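Side-chain contacts in alpha-galactosidase 1 (Saccharomyces cerevisiae, PDB 3LRK), which hydrolyses terminal, non-reducing alpha-D-galactose residues from alpha-D-galactosides, including galactose oligosaccharides, galactomannans and galactolipids, and works as a homotetramer: residues 166-171 and 198-203; 29-34 and 180-185; 359-362 and 366-369; 453-458 and 463-468; 53-58 and 408-413. The protein carries 1 engineered substitution. All coordinates share one frame; numbering follows the deposited sequence.

Interaction 1: residues 166-171 and 198-203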
# COMPACT_ATOMS: atom_id res chain seq x y z
N ARG A 166 -12.57 -14.10 -11.63
CA ARG A 166 -13.79 -14.54 -10.90
C ARG A 166 -15.05 -13.89 -11.49
O ARG A 166 -16.07 -14.58 -11.70
CB ARG A 166 -13.67 -14.24 -9.40
CG ARG A 166 -14.91 -14.64 -8.54
CD ARG A 166 -14.55 -14.82 -7.04
NE ARG A 166 -13.81 -13.67 -6.55
CZ ARG A 166 -14.35 -12.55 -6.09
NH1 ARG A 166 -15.68 -12.42 -5.96
NH2 ARG A 166 -13.55 -11.55 -5.73
N TYR A 167 -14.99 -12.59 -11.76
CA TYR A 167 -16.11 -11.88 -12.38
C TYR A 167 -16.31 -12.21 -13.86
O TYR A 167 -17.47 -12.28 -14.33
CB TYR A 167 -16.06 -10.37 -12.08
CG TYR A 167 -16.47 -10.15 -10.65
CD1 TYR A 167 -15.53 -9.88 -9.65
CD2 TYR A 167 -17.81 -10.31 -10.28
CE1 TYR A 167 -15.93 -9.74 -8.31
CE2 TYR A 167 -18.21 -10.18 -8.96
CZ TYR A 167 -17.28 -9.89 -7.99
OH TYR A 167 -17.71 -9.76 -6.70
N LYS A 168 -15.20 -12.46 -14.57
CA LYS A 168 -15.25 -12.97 -15.93
C LYS A 168 -15.91 -14.34 -16.05
O LYS A 168 -16.61 -14.61 -17.03
CB LYS A 168 -13.85 -13.01 -16.59
CG LYS A 168 -13.88 -13.41 -18.07
CD LYS A 168 -12.55 -13.18 -18.76
CE LYS A 168 -12.64 -13.49 -20.26
NZ LYS A 168 -12.67 -14.98 -20.50
N ALA A 169 -15.69 -15.22 -15.07
CA ALA A 169 -16.35 -16.53 -15.05
C ALA A 169 -17.87 -16.41 -15.19
O ALA A 169 -18.47 -17.16 -15.97
CB ALA A 169 -15.96 -17.34 -13.78
N MET A 170 -18.49 -15.48 -14.47
CA MET A 170 -19.95 -15.29 -14.60
C MET A 170 -20.34 -14.52 -15.89
O MET A 170 -21.37 -14.82 -16.49
CB MET A 170 -20.56 -14.62 -13.37
CG MET A 170 -22.09 -14.39 -13.45
SD MET A 170 -23.02 -15.89 -13.77
CE MET A 170 -23.21 -16.51 -12.09
N SER A 171 -19.51 -13.56 -16.29
CA SER A 171 -19.71 -12.85 -17.56
C SER A 171 -19.82 -13.84 -18.73
O SER A 171 -20.77 -13.77 -19.53
CB SER A 171 -18.55 -11.87 -17.82
OG SER A 171 -18.79 -11.07 -18.96
N SER A 198 -14.88 -2.93 -17.69
CA SER A 198 -15.56 -2.62 -18.97
C SER A 198 -15.64 -3.76 -19.98
O SER A 198 -16.65 -3.92 -20.69
CB SER A 198 -14.97 -1.36 -19.62
OG SER A 198 -13.67 -1.60 -20.13
N GLY A 199 -14.59 -4.58 -20.04
CA GLY A 199 -14.51 -5.68 -20.99
C GLY A 199 -15.37 -6.89 -20.67
O GLY A 199 -15.52 -7.78 -21.52
N ILE A 200 -15.92 -6.93 -19.46
CA ILE A 200 -16.70 -8.08 -19.00
C ILE A 200 -18.05 -7.73 -18.34
O ILE A 200 -18.81 -8.63 -18.00
CB ILE A 200 -15.89 -8.95 -18.00
CG1 ILE A 200 -15.52 -8.14 -16.75
CG2 ILE A 200 -14.63 -9.56 -18.67
CD1 ILE A 200 -15.00 -9.03 -15.55
N ALA A 201 -18.33 -6.44 -18.13
CA ALA A 201 -19.52 -6.00 -17.39
C ALA A 201 -20.05 -4.64 -17.85
O ALA A 201 -19.33 -3.88 -18.49
CB ALA A 201 -19.24 -5.96 -15.88
N ASN A 202 -21.30 -4.34 -17.49
CA ASN A 202 -21.96 -3.08 -17.85
C ASN A 202 -21.87 -1.99 -16.78
O ASN A 202 -21.99 -0.80 -17.09
CB ASN A 202 -23.43 -3.35 -18.21
CG ASN A 202 -23.56 -4.18 -19.47
OD1 ASN A 202 -24.17 -5.25 -19.47
ND2 ASN A 202 -22.98 -3.68 -20.57
N SER A 203 -21.69 -2.39 -15.53
CA SER A 203 -21.48 -1.44 -14.43
C SER A 203 -20.75 -2.17 -13.29
O SER A 203 -20.74 -3.41 -13.24
CB SER A 203 -22.80 -0.80 -13.95
OG SER A 203 -23.63 -1.72 -13.25

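Interaction 2: residues 29-34 and 180-185. Engineered in segment 180-185: Val181 (natural residue Ile).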
# COMPACT_ATOMS: atom_id res chain seq x y z
N THR A 29 -26.44 3.76 -21.92
CA THR A 29 -26.52 4.79 -20.89
C THR A 29 -26.61 4.02 -19.55
O THR A 29 -26.87 2.82 -19.57
CB THR A 29 -27.79 5.64 -21.03
OG1 THR A 29 -28.93 4.77 -20.96
CG2 THR A 29 -27.79 6.44 -22.36
N PRO A 30 -26.39 4.70 -18.41
CA PRO A 30 -26.47 4.00 -17.13
C PRO A 30 -27.87 3.44 -16.90
O PRO A 30 -28.84 4.00 -17.40
CB PRO A 30 -26.13 5.09 -16.11
CG PRO A 30 -25.31 6.07 -16.89
CD PRO A 30 -26.00 6.11 -18.22
N GLN A 31 -27.97 2.32 -16.18
CA GLN A 31 -29.28 1.70 -15.92
C GLN A 31 -30.09 2.51 -14.93
O GLN A 31 -29.54 3.25 -14.12
CB GLN A 31 -29.14 0.24 -15.46
CG GLN A 31 -28.55 0.02 -14.07
CD GLN A 31 -27.03 -0.05 -14.06
OE1 GLN A 31 -26.35 0.61 -14.87
NE2 GLN A 31 -26.48 -0.87 -13.15
N MET A 32 -31.41 2.39 -15.02
CA MET A 32 -32.32 3.00 -14.06
C MET A 32 -33.33 1.95 -13.62
O MET A 32 -33.74 1.11 -14.42
CB MET A 32 -33.08 4.19 -14.68
CG MET A 32 -32.21 5.38 -15.07
SD MET A 32 -33.10 6.53 -16.17
CE MET A 32 -34.27 7.23 -14.99
N GLY A 33 -33.72 2.01 -12.36
CA GLY A 33 -34.69 1.06 -11.84
C GLY A 33 -34.90 1.16 -10.35
O GLY A 33 -34.86 2.25 -9.78
N TRP A 34 -35.11 0.02 -9.72
CA TRP A 34 -35.41 -0.07 -8.30
C TRP A 34 -34.93 -1.41 -7.75
O TRP A 34 -34.98 -2.43 -8.45
CB TRP A 34 -36.92 0.11 -8.08
CG TRP A 34 -37.42 -0.18 -6.68
CD1 TRP A 34 -37.50 0.71 -5.64
CD2 TRP A 34 -37.94 -1.42 -6.18
NE1 TRP A 34 -38.02 0.09 -4.52
CE2 TRP A 34 -38.30 -1.21 -4.83
CE3 TRP A 34 -38.13 -2.69 -6.75
CZ2 TRP A 34 -38.84 -2.23 -4.03
CZ3 TRP A 34 -38.67 -3.70 -5.95
CH2 TRP A 34 -39.02 -3.46 -4.61
N PRO A 180 -29.49 -11.99 -23.58
CA PRO A 180 -28.87 -10.74 -23.14
C PRO A 180 -29.19 -10.47 -21.67
O PRO A 180 -30.36 -10.50 -21.26
CB PRO A 180 -29.50 -9.68 -24.04
CG PRO A 180 -29.98 -10.43 -25.24
CD PRO A 180 -30.43 -11.75 -24.69
N VAL A 181 -28.14 -10.25 -20.90
CA VAL A 181 -28.27 -9.92 -19.48
C VAL A 181 -27.35 -8.74 -19.19
O VAL A 181 -26.14 -8.78 -19.47
CB VAL A 181 -27.96 -11.15 -18.56
CG1 VAL A 181 -28.02 -10.79 -17.07
CG2 VAL A 181 -28.89 -12.33 -18.88
N PHE A 182 -27.94 -7.66 -18.68
CA PHE A 182 -27.20 -6.53 -18.16
C PHE A 182 -26.43 -7.01 -16.93
O PHE A 182 -27.04 -7.46 -15.95
CB PHE A 182 -28.17 -5.42 -17.75
CG PHE A 182 -27.51 -4.08 -17.47
CD1 PHE A 182 -26.72 -3.89 -16.34
CD2 PHE A 182 -27.70 -3.02 -18.35
CE1 PHE A 182 -26.14 -2.67 -16.09
CE2 PHE A 182 -27.12 -1.79 -18.10
CZ PHE A 182 -26.33 -1.62 -16.98
N TYR A 183 -25.10 -6.93 -16.97
CA TYR A 183 -24.27 -7.51 -15.90
C TYR A 183 -23.69 -6.42 -14.98
O TYR A 183 -22.84 -5.62 -15.39
CB TYR A 183 -23.18 -8.40 -16.53
CG TYR A 183 -22.28 -9.19 -15.58
CD1 TYR A 183 -22.78 -9.82 -14.43
CD2 TYR A 183 -20.92 -9.33 -15.88
CE1 TYR A 183 -21.91 -10.57 -13.58
CE2 TYR A 183 -20.07 -10.07 -15.06
CZ TYR A 183 -20.56 -10.68 -13.93
OH TYR A 183 -19.66 -11.38 -13.15
N SER A 184 -24.20 -6.39 -13.75
CA SER A 184 -23.88 -5.39 -12.75
C SER A 184 -22.96 -5.99 -11.69
O SER A 184 -23.36 -6.88 -10.94
CB SER A 184 -25.18 -4.86 -12.11
OG SER A 184 -24.97 -4.19 -10.88
N LEU A 185 -21.72 -5.52 -11.64
CA LEU A 185 -20.75 -5.99 -10.64
C LEU A 185 -20.99 -5.35 -9.28
O LEU A 185 -21.31 -4.17 -9.19
CB LEU A 185 -19.32 -5.67 -11.12
CG LEU A 185 -18.52 -6.71 -11.91
CD1 LEU A 185 -19.33 -7.58 -12.86
CD2 LEU A 185 -17.30 -6.10 -12.61

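Interaction 3: residues 359-362 and 366-369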
# COMPACT_ATOMS: atom_id res chain seq x y z
N LEU A 359 -22.23 23.38 -8.49
CA LEU A 359 -21.61 24.04 -7.35
C LEU A 359 -22.14 23.37 -6.07
O LEU A 359 -23.32 23.49 -5.73
CB LEU A 359 -21.85 25.55 -7.37
CG LEU A 359 -21.07 26.29 -8.46
CD1 LEU A 359 -21.57 27.73 -8.64
CD2 LEU A 359 -19.57 26.28 -8.15
N LEU A 360 -21.26 22.65 -5.40
CA LEU A 360 -21.67 21.77 -4.32
C LEU A 360 -21.19 22.30 -2.98
O LEU A 360 -19.99 22.47 -2.74
CB LEU A 360 -21.16 20.34 -4.58
CG LEU A 360 -21.45 19.20 -3.60
CD1 LEU A 360 -22.95 18.91 -3.50
CD2 LEU A 360 -20.68 17.96 -4.04
N ASN A 361 -22.15 22.59 -2.11
CA ASN A 361 -21.87 23.13 -0.78
C ASN A 361 -22.01 22.06 0.29
O ASN A 361 -23.09 21.87 0.86
CB ASN A 361 -22.78 24.33 -0.49
CG ASN A 361 -22.51 24.97 0.87
OD1 ASN A 361 -21.48 24.72 1.50
ND2 ASN A 361 -23.44 25.79 1.33
N GLY A 362 -20.92 21.37 0.58
CA GLY A 362 -20.91 20.36 1.64
C GLY A 362 -20.68 20.93 3.03
O GLY A 362 -20.55 20.18 3.99
N SER A 366 -25.36 27.93 4.73
CA SER A 366 -25.59 28.51 3.41
C SER A 366 -24.42 29.42 3.09
O SER A 366 -23.96 30.17 3.96
CB SER A 366 -26.90 29.32 3.42
OG SER A 366 -27.19 29.83 2.14
N ARG A 367 -23.91 29.35 1.87
CA ARG A 367 -22.78 30.19 1.48
C ARG A 367 -22.90 30.66 0.03
O ARG A 367 -23.52 29.98 -0.79
CB ARG A 367 -21.44 29.48 1.73
CG ARG A 367 -20.97 28.60 0.58
CD ARG A 367 -19.80 27.72 0.96
NE ARG A 367 -18.57 28.45 1.28
CZ ARG A 367 -18.05 28.55 2.50
NH1 ARG A 367 -18.67 27.99 3.54
NH2 ARG A 367 -16.92 29.22 2.69
N PRO A 368 -22.31 31.83 -0.28
CA PRO A 368 -22.19 32.20 -1.68
C PRO A 368 -21.13 31.35 -2.37
O PRO A 368 -20.09 31.05 -1.77
CB PRO A 368 -21.75 33.67 -1.61
CG PRO A 368 -21.01 33.77 -0.32
CD PRO A 368 -21.75 32.85 0.62
N MET A 369 -21.40 30.94 -3.60
CA MET A 369 -20.47 30.14 -4.39
C MET A 369 -20.35 30.76 -5.78
O MET A 369 -21.32 31.29 -6.33
CB MET A 369 -20.92 28.68 -4.48
CG MET A 369 -20.87 27.92 -3.15
SD MET A 369 -20.98 26.11 -3.30
CE MET A 369 -19.34 25.73 -3.92
O HOH W 1 -20.80 26.15 3.85

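Interaction 4: residues 453-458 and 463-468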
# COMPACT_ATOMS: atom_id res chain seq x y z
N LEU A 453 -19.97 33.89 -12.31
CA LEU A 453 -21.26 33.32 -11.92
C LEU A 453 -21.31 33.25 -10.40
O LEU A 453 -20.50 32.57 -9.78
CB LEU A 453 -21.45 31.93 -12.56
CG LEU A 453 -22.49 30.91 -12.06
CD1 LEU A 453 -23.88 31.50 -11.92
CD2 LEU A 453 -22.52 29.69 -12.97
N ASN A 454 -22.25 34.00 -9.81
CA ASN A 454 -22.44 34.03 -8.36
C ASN A 454 -23.80 33.45 -7.98
O ASN A 454 -24.80 33.76 -8.63
CB ASN A 454 -22.30 35.46 -7.82
CG ASN A 454 -23.36 36.41 -8.39
OD1 ASN A 454 -23.40 36.67 -9.60
ND2 ASN A 454 -24.22 36.94 -7.52
N THR A 455 -23.83 32.61 -6.95
CA THR A 455 -25.09 32.08 -6.41
C THR A 455 -24.93 31.82 -4.92
O THR A 455 -23.81 31.72 -4.43
CB THR A 455 -25.50 30.73 -7.04
OG1 THR A 455 -24.92 30.58 -8.34
CG2 THR A 455 -27.02 30.61 -7.11
N THR A 456 -26.05 31.71 -4.23
CA THR A 456 -26.08 31.27 -2.85
C THR A 456 -26.54 29.82 -2.83
O THR A 456 -27.56 29.49 -3.44
CB THR A 456 -27.02 32.16 -2.00
OG1 THR A 456 -26.53 33.50 -1.99
CG2 THR A 456 -27.13 31.64 -0.56
N VAL A 457 -25.76 28.97 -2.16
CA VAL A 457 -26.03 27.52 -2.11
C VAL A 457 -26.30 27.09 -0.67
O VAL A 457 -25.48 27.34 0.21
CB VAL A 457 -24.86 26.69 -2.73
CG1 VAL A 457 -25.24 25.22 -2.84
CG2 VAL A 457 -24.47 27.22 -4.11
N PRO A 458 -27.46 26.45 -0.43
CA PRO A 458 -27.83 26.01 0.91
C PRO A 458 -26.83 24.99 1.48
O PRO A 458 -26.12 24.31 0.73
CB PRO A 458 -29.20 25.35 0.71
CG PRO A 458 -29.70 25.83 -0.59
CD PRO A 458 -28.50 26.13 -1.43
N ALA A 463 -26.05 23.98 -6.42
CA ALA A 463 -26.50 24.69 -7.61
C ALA A 463 -26.13 23.83 -8.81
O ALA A 463 -24.95 23.58 -9.09
CB ALA A 463 -25.86 26.07 -7.70
N PHE A 464 -27.15 23.38 -9.53
CA PHE A 464 -26.95 22.42 -10.62
C PHE A 464 -27.42 23.04 -11.94
O PHE A 464 -28.62 23.24 -12.15
CB PHE A 464 -27.71 21.13 -10.29
CG PHE A 464 -27.21 19.91 -11.02
CD1 PHE A 464 -25.85 19.60 -11.08
CD2 PHE A 464 -28.12 19.04 -11.63
CE1 PHE A 464 -25.41 18.47 -11.74
CE2 PHE A 464 -27.68 17.90 -12.30
CZ PHE A 464 -26.32 17.61 -12.35
N TYR A 465 -26.47 23.34 -12.83
CA TYR A 465 -26.76 24.09 -14.07
C TYR A 465 -26.44 23.37 -15.36
O TYR A 465 -25.50 22.57 -15.44
CB TYR A 465 -25.97 25.40 -14.11
CG TYR A 465 -26.14 26.32 -12.94
CD1 TYR A 465 -25.03 26.74 -12.21
CD2 TYR A 465 -27.40 26.79 -12.55
CE1 TYR A 465 -25.16 27.60 -11.13
CE2 TYR A 465 -27.54 27.65 -11.46
CZ TYR A 465 -26.41 28.05 -10.76
OH TYR A 465 -26.51 28.89 -9.69
N ARG A 466 -27.22 23.70 -16.40
CA ARG A 466 -26.86 23.38 -17.77
C ARG A 466 -26.54 24.68 -18.50
O ARG A 466 -27.35 25.61 -18.51
CB ARG A 466 -27.99 22.61 -18.47
CG ARG A 466 -27.59 22.05 -19.82
CD ARG A 466 -28.60 21.05 -20.37
NE ARG A 466 -28.12 20.51 -21.64
CZ ARG A 466 -28.22 19.24 -22.02
NH1 ARG A 466 -28.78 18.34 -21.23
NH2 ARG A 466 -27.73 18.86 -23.20
N LEU A 467 -25.34 24.76 -19.07
CA LEU A 467 -24.93 25.93 -19.87
C LEU A 467 -25.11 25.66 -21.35
O LEU A 467 -24.75 24.59 -21.85
CB LEU A 467 -23.46 26.32 -19.59
CG LEU A 467 -23.00 26.82 -18.21
CD1 LEU A 467 -21.84 27.80 -18.35
CD2 LEU A 467 -24.10 27.46 -17.38
N ARG A 468 -25.69 26.63 -22.06
CA ARG A 468 -25.97 26.51 -23.49
C ARG A 468 -25.41 27.73 -24.21
O ARG A 468 -25.43 28.83 -23.66
CB ARG A 468 -27.48 26.39 -23.75
CG ARG A 468 -28.21 25.35 -22.90
CD ARG A 468 -29.56 25.00 -23.50
NE ARG A 468 -29.41 24.26 -24.75
CZ ARG A 468 -30.39 24.02 -25.61
NH1 ARG A 468 -31.63 24.45 -25.37
NH2 ARG A 468 -30.14 23.34 -26.72

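Interaction 5: residues 53-58 and 408-413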
# COMPACT_ATOMS: atom_id res chain seq x y z
N ALA A 53 -43.80 -2.79 -8.70
CA ALA A 53 -43.72 -2.55 -10.12
C ALA A 53 -44.97 -1.81 -10.62
O ALA A 53 -44.85 -0.89 -11.41
CB ALA A 53 -43.53 -3.86 -10.88
N ASP A 54 -46.14 -2.23 -10.15
CA ASP A 54 -47.41 -1.55 -10.49
C ASP A 54 -47.35 -0.08 -10.08
O ASP A 54 -47.74 0.79 -10.85
CB ASP A 54 -48.61 -2.23 -9.80
CG ASP A 54 -49.03 -3.53 -10.47
OD1 ASP A 54 -48.49 -3.90 -11.54
OD2 ASP A 54 -49.94 -4.19 -9.93
N ARG A 55 -46.86 0.17 -8.87
CA ARG A 55 -46.71 1.52 -8.32
C ARG A 55 -45.72 2.36 -9.12
O ARG A 55 -45.99 3.51 -9.42
CB ARG A 55 -46.31 1.46 -6.84
CG ARG A 55 -46.01 2.80 -6.15
CD ARG A 55 -47.26 3.64 -5.91
NE ARG A 55 -47.08 4.59 -4.81
CZ ARG A 55 -47.96 5.53 -4.47
NH1 ARG A 55 -49.09 5.70 -5.15
NH2 ARG A 55 -47.70 6.33 -3.44
N ILE A 56 -44.58 1.77 -9.49
CA ILE A 56 -43.56 2.48 -10.29
C ILE A 56 -44.10 2.83 -11.68
O ILE A 56 -43.84 3.91 -12.21
CB ILE A 56 -42.22 1.69 -10.36
CG1 ILE A 56 -41.57 1.67 -8.97
CG2 ILE A 56 -41.26 2.29 -11.40
CD1 ILE A 56 -40.31 0.84 -8.87
N SER A 57 -44.85 1.90 -12.26
CA SER A 57 -45.57 2.16 -13.50
C SER A 57 -46.58 3.32 -13.33
O SER A 57 -46.54 4.30 -14.09
CB SER A 57 -46.28 0.89 -14.00
OG SER A 57 -46.79 1.08 -15.30
N ASP A 58 -47.46 3.20 -12.34
CA ASP A 58 -48.56 4.17 -12.15
C ASP A 58 -48.07 5.58 -11.80
O ASP A 58 -48.68 6.57 -12.22
CB ASP A 58 -49.58 3.68 -11.11
CG ASP A 58 -50.34 2.45 -11.57
OD1 ASP A 58 -50.40 2.18 -12.79
OD2 ASP A 58 -50.89 1.75 -10.69
N ALA A 408 -50.58 14.83 -4.34
CA ALA A 408 -51.78 14.42 -5.07
C ALA A 408 -51.56 13.14 -5.87
O ALA A 408 -52.37 12.21 -5.81
CB ALA A 408 -52.28 15.54 -5.98
N ILE A 409 -50.46 13.10 -6.63
CA ILE A 409 -50.13 11.92 -7.44
C ILE A 409 -49.92 10.69 -6.55
O ILE A 409 -50.48 9.62 -6.82
CB ILE A 409 -48.91 12.14 -8.36
CG1 ILE A 409 -49.23 13.18 -9.45
CG2 ILE A 409 -48.47 10.81 -9.01
CD1 ILE A 409 -48.01 13.84 -10.06
N LEU A 410 -49.12 10.84 -5.50
CA LEU A 410 -48.85 9.73 -4.57
C LEU A 410 -50.09 9.21 -3.85
O LEU A 410 -50.18 8.02 -3.55
CB LEU A 410 -47.80 10.13 -3.54
CG LEU A 410 -46.37 10.33 -4.05
CD1 LEU A 410 -45.58 11.13 -3.04
CD2 LEU A 410 -45.68 9.00 -4.38
N GLY A 411 -51.04 10.11 -3.58
CA GLY A 411 -52.30 9.75 -2.92
C GLY A 411 -53.37 9.23 -3.87
O GLY A 411 -54.52 9.01 -3.46
N ARG A 412 -52.98 9.04 -5.13
CA ARG A 412 -53.85 8.54 -6.21
C ARG A 412 -55.06 9.44 -6.49
O ARG A 412 -56.12 8.97 -6.91
CB ARG A 412 -54.29 7.08 -5.95
CG ARG A 412 -53.15 6.13 -5.63
CD ARG A 412 -53.68 4.84 -5.03
NE ARG A 412 -52.84 4.38 -3.92
CZ ARG A 412 -51.79 3.57 -4.04
NH1 ARG A 412 -51.43 3.10 -5.24
NH2 ARG A 412 -51.10 3.22 -2.97
N ASN A 413 -54.88 10.74 -6.28
CA ASN A 413 -55.92 11.71 -6.60
C ASN A 413 -55.65 12.41 -7.94
O ASN A 413 -56.58 12.93 -8.58
CB ASN A 413 -56.08 12.72 -5.46
CG ASN A 413 -56.75 12.10 -4.23
OD1 ASN A 413 -57.87 11.57 -4.31
ND2 ASN A 413 -56.07 12.16 -3.09

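Interaction 1: residues 166-171 and 198-203
In the catalytic TIM barrel, Ile200 of the loop leading into strand 203-205 lies against helix 160-177, where Tyr167, Lys168 and Ser171 receive it along one side of the helix. The branches of Ile200 divide the work. CG1, set between the backbone N and the carbonyl carbon, carries Ile200 CD1 to the helix backbone, 3.6 Å from Lys168 N and 3.8 Å from Tyr167 C. Ile200 CD1 also rests 3.9 Å from Tyr167 CB, at the root of the side chain only, because the ring leads away from the loop and its hydroxyl is hydrogen-bonded to the backbone O of Asp149, the catalytic nucleophile. The other branch, Ile200 CG2, touches the aliphatic part of Lys168, 4.0 Å from CG, and the two side chains cross at about a right angle. Beyond that point the lysine runs off to a salt bridge between NZ and Asp172. A single hydrogen bond across the contact pins the loop to the helix: Ser171 OG donates to Ile200 O over 2.6 Å, with a C=O...OG angle of 125° and the donor tilted 18° from the carbonyl plane.

Interaction 2: residues 29-34 and 180-185
Gln31 and Phe182 reach toward each other through the barrel interior and bury most of the surface in this contact. The glutamine, just ahead of strand 32-35, has its chain bent at chi2 (-88°), which brings the amide against the CZ end of the phenylalanine ring, at an oblique approach. Gln31 OE1 comes closest, 3.1 Å from Phe182 CZ, while Gln31 CD lies 3.4 Å from Phe182 CE1. Gln31 CB joins in from the stem, 3.7 Å from Phe182 CZ. The two side chains cross at about a right angle, and the amide and ring planes are inclined by 58°, so this is not a parallel stack. The polar ends of the amide fare differently. NE2 is hydrogen-bonded to Tyr145 OH and Ser203 OG, which fix the rotation of the group, whereas OE1 is buried against the ring with no hydrogen-bonding partner in the model. An alanine at Gln31 is likely to leave Tyr145 OH and Ser203 OG without this shared mate and to open a gap beside the end of Phe182. The ring of Phe182 also meets those of Tyr145 and Tyr68. Two residues on from Phe182, Ser184 OG stays 4.3 Å from Gln31 NE2, and its side chain lies close to that of Lys147, a substrate-binding residue. Strands 32-35 and 182-185 are the first and fifth of eight, so the pair spans the barrel near the strands' N-terminal ends, with side chains from strands across the barrel meeting in its core, as in TIM-barrel folds.

Interaction 3: residues 359-362 and 366-369
Ser366 meets Asn361 through its backbone: its CA lies 4.0 Å from Asn361 ND2, an amide nitrogen already hydrogen-bonded to Val457 O and Val365 O. Arg367 follows and passes its aliphatic stem obliquely across the same amide, with CD 3.5 Å from Asn361 OD1. Its chain bends at chi3 (-66°) and carries the guanidinium past the amide, the two planes 70° apart. A water joins the groups, donating to Asn361 OD1 and accepting from Arg367 NH1, each over 2.8 Å; the water lies at the edge of the guanidinium, in its plane. Asn361 OD1 also takes the backbone N of Gly363, and Arg367 NH1 has a salt bridge to Asp334, so both ends of the water bridge are anchored independently. Past Pro368, Met369 fills the space between the strands and buries the most surface in the contact. Its SD packs 3.8 Å from Asn361 CB and 4.2 Å from Leu359 CB, and the final bend turns CE to 3.5 Å from Leu360 O. No direct hydrogen bond links the segments, whose strand axes run nearly antiparallel 8.6 Å apart, as expected for facing layers of a beta sandwich. Strand 355-361 lies between strands 342-349 and 461-469 in the larger sheet, with Leu360 turned to helix 239-246, while strand 367-371 pairs with strand 453-457 in the facing layer.

Interaction 4: residues 453-458 and 463-468
Tyr465 holds CG anti to its carbonyl carbon (chi1 -55°), which sends the ring across to the facing strand, and Thr455 meets its hydroxyl with a chi1 of -25°, far from a staggered value. That twist brings Thr455 OG1 to 2.7 Å from Tyr465 OH, a hydrogen bond in which either hydroxyl could be the donor. The side chains come from opposite directions, and OG1 arrives at the edge of the ring, in its plane. Thr455 CG2 is also pressed close, 3.1 Å from Tyr465 OH, so the phenol oxygen is packed tightly against both branches of the threonine. Farther back on the ring, Leu453 CD2 rests 3.8 Å from Tyr465 CE1 and 3.9 Å from CD1, meeting that side of the tyrosine obliquely. At the other end of the contact small groups suffice: Val457 CG2 touches Ala463 CB at 4.0 Å, and Val457 CG1 lies 3.9 Å from Ala463 N. The backbones spread from the Val457-Ala463 end toward the Leu453-Tyr465 end, and the tyrosine bridges the wider part. Strands 453-457 and 463-468 run at 140° to each other in different layers of the C-terminal beta sandwich. The first pairs with strand 367-371, the second lies between strands 355-361 and 391-395, and Ile393 of the latter packs on both Leu453 and Tyr465, while Phe464 faces helix 273-285.

Interaction 5: residues 53-58 and 408-413
Arg55, on barrel helix 46-58, grips the C-terminal end of helix 403-410, where a Schellman motif leaves Leu410 O available as acceptor. Both terminal nitrogens of the guanidinium donate to that one oxygen: Arg55 NH1 and NH2 each lie 3.0 Å from Leu410 O, with N-H...O angles of 147° and 148°. NH1 and NH2 take the oxygen end-on, and it lies in the guanidinium plane. The remaining donor, NE, is hydrogen-bonded to Val296 O, so all three nitrogens have backbone partners. A leucine at Arg55 would probably leave Leu410 O and Val296 O without these donors and loosen the tie between the two helices. Within the motif, Arg412 N bonds to Ile409 O over 3.1 Å and Asn413 N to Ala408 O over 2.9 Å, with Arg412 in the positive-phi position. Leu410 also covers the arginine, its CD2 3.5 Å from Arg55 NH2. Arg412 reaches back over one face of the Arg55 guanidinium, their planes 30° apart. These like charges are probably eased by the carbonyl that Arg55 holds and perhaps by Asp58, whose OD2 is 5.6 Å from Arg412 NH1. The nearest approach of the two arginines is Arg55 NH1 to Arg412 NH1, at 3.5 Å.

In the fold
From the N terminus, residues 29-34 open interaction 2 and 53-58 open interaction 5. Before interaction 2 closes at 180-185, interaction 1 opens at 166-171; it closes at 198-203, so interactions 1 and 2 cross, joining helix 160-177, strand 182-185 and the following loop within one barrel. Interactions 2 and 5 cross as well, and they touch where Trp34 packs on Ile56. The long loop of interaction 5, closed at 408-413, encloses interaction 1 and the short connection of interaction 3, which passes from one sheet to the other, and ties a barrel helix to the C-terminal domain. Interaction 4 follows in series; its strands pair with those of interaction 3, so together they join both sandwich layers.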